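Side-chain contact in structural protein ORF273 (Acidianus two-tailed virus, PDB 4ART), which is a thermo- and acid-stable virion structural protein of an archaeal virus, with a new fold and no established detailed role: residues A[169-172]-A[173-177]. Numbering follows the deposited sequence.
Sequences LRIP and QIVEQ
The guanidinium of Arg-170 has CB of Gln-173 over one face, 4.2 Å from NH2, while Ile-174 comes at it obliquely, its CD1 4.0 Å from NH1. A bend at chi3 (65°) turns the end of the arginine chain across Gln-173 and Ile-174. The polar end is held elsewhere: NH1 of Arg-170 is hydrogen-bonded to OE1 of Gln-202, whose NE2 donates to the carbonyl O of Leu-169, so one glutamine, just past the end of helix 188-201, holds both residues. CG1 of Ile-174 also lies 3.4 Å from the Arg-170 O, the carbonyl that receives the Ile-174 N at 3.1 Å. On the buried side CG2 of Ile-171 meets CG2 of Val-175 at 3.9 Å, one turn on; Leu-117 and Tyr-120 pack on the isoleucine, Leu-121 on the valine. Pro-172, with no N-H to offer, fits the first turn, and its O accepts the Glu-176 N at 2.9 Å. With positive phi (65°), Arg-170 closes helix 162-168 in a Schellman motif and is also the N-cap residue of helix 171-179: a Schellman C-cap followed directly by the next N-cap, with proline in the first turn.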
loop_
_atom_site.group_PDB
_atom_site.type_symbol
_atom_site.label_atom_id
_atom_site.label_comp_id
_atom_site.label_asym_id
_atom_site.label_seq_id
_atom_site.Cartn_x
_atom_site.Cartn_y
_atom_site.Cartn_z
ATOM N N LEU A 169 1.572 -14.940 13.575
ATOM C CA LEU A 169 0.505 -14.809 12.592
ATOM C C LEU A 169 -0.289 -16.103 12.487
ATOM O O LEU A 169 -1.269 -16.162 11.737
ATOM C CB LEU A 169 1.083 -14.406 11.207
ATOM C CG LEU A 169 1.455 -12.937 11.050
ATOM C CD1 LEU A 169 2.321 -12.720 9.799
ATOM C CD2 LEU A 169 0.182 -12.047 11.045
ATOM N N ARG A 170 0.139 -17.149 13.224
ATOM C CA ARG A 170 -0.442 -18.502 13.299
ATOM C C ARG A 170 -0.328 -19.225 11.962
ATOM O O ARG A 170 -1.020 -20.227 11.729
ATOM C CB ARG A 170 -1.894 -18.520 13.834
ATOM C CG ARG A 170 -2.077 -17.984 15.266
ATOM C CD ARG A 170 -3.519 -18.102 15.741
ATOM N NE ARG A 170 -3.965 -19.499 15.853
ATOM C CZ ARG A 170 -4.770 -20.117 14.988
ATOM N NH1 ARG A 170 -5.245 -19.468 13.927
ATOM N NH2 ARG A 170 -5.108 -21.386 15.178
ATOM N N ILE A 171 0.588 -18.746 11.106
ATOM C CA ILE A 171 0.834 -19.347 9.802
ATOM C C ILE A 171 1.128 -20.857 9.895
ATOM O O ILE A 171 0.505 -21.588 9.130
ATOM C CB ILE A 171 1.818 -18.525 8.930
ATOM C CG1 ILE A 171 1.140 -17.244 8.413
ATOM C CG2 ILE A 171 2.353 -19.351 7.762
ATOM C CD1 ILE A 171 2.061 -16.162 7.874
ATOM N N PRO A 172 2.006 -21.377 10.804
ATOM C CA PRO A 172 2.266 -22.830 10.827
ATOM C C PRO A 172 1.039 -23.700 11.062
ATOM O O PRO A 172 0.891 -24.718 10.376
ATOM C CB PRO A 172 3.296 -22.983 11.952
ATOM C CG PRO A 172 3.979 -21.660 11.993
ATOM C CD PRO A 172 2.862 -20.694 11.787
ATOM N N GLN A 173 0.159 -23.291 12.017
ATOM C CA GLN A 173 -1.096 -23.987 12.359
ATOM C C GLN A 173 -2.068 -23.992 11.183
ATOM O O GLN A 173 -2.700 -25.015 10.936
ATOM C CB GLN A 173 -1.792 -23.335 13.569
ATOM C CG GLN A 173 -0.965 -23.321 14.829
ATOM C CD GLN A 173 -0.244 -22.017 15.055
ATOM O OE1 GLN A 173 0.511 -21.525 14.203
ATOM N NE2 GLN A 173 -0.345 -21.511 16.288
ATOM N N ILE A 174 -2.212 -22.845 10.481
ATOM C CA ILE A 174 -3.121 -22.713 9.316
ATOM C C ILE A 174 -2.634 -23.550 8.118
ATOM O O ILE A 174 -3.459 -24.187 7.460
ATOM C CB ILE A 174 -3.452 -21.224 8.966
ATOM C CG1 ILE A 174 -4.060 -20.486 10.201
ATOM C CG2 ILE A 174 -4.377 -21.126 7.749
ATOM C CD1 ILE A 174 -4.094 -18.892 10.151
ATOM N N VAL A 175 -1.288 -23.572 7.870
ATOM C CA VAL A 175 -0.621 -24.350 6.811
ATOM C C VAL A 175 -0.809 -25.826 7.137
ATOM O O VAL A 175 -1.136 -26.583 6.246
ATOM C CB VAL A 175 0.882 -23.950 6.622
ATOM C CG1 VAL A 175 1.640 -24.957 5.778
ATOM C CG2 VAL A 175 1.006 -22.564 6.001
ATOM N N GLU A 176 -0.653 -26.228 8.423
ATOM C CA GLU A 176 -0.819 -27.624 8.854
ATOM C C GLU A 176 -2.256 -28.100 8.675
ATOM O O GLU A 176 -2.470 -29.166 8.100
ATOM C CB GLU A 176 -0.345 -27.830 10.295
ATOM C CG GLU A 176 0.073 -29.261 10.584
ATOM C CD GLU A 176 0.889 -29.456 11.849
ATOM O OE1 GLU A 176 1.685 -28.552 12.196
ATOM O OE2 GLU A 176 0.787 -30.550 12.451
ATOM N N GLN A 177 -3.232 -27.286 9.106
ATOM C CA GLN A 177 -4.649 -27.596 8.975
ATOM C C GLN A 177 -5.071 -27.743 7.502
ATOM O O GLN A 177 -5.806 -28.662 7.157
ATOM C CB GLN A 177 -5.484 -26.502 9.668
ATOM C CG GLN A 177 -6.955 -26.873 9.881
ATOM C CD GLN A 177 -7.147 -27.941 10.948
ATOM O OE1 GLN A 177 -6.299 -28.154 11.834
ATOM N NE2 GLN A 177 -8.269 -28.643 10.877
#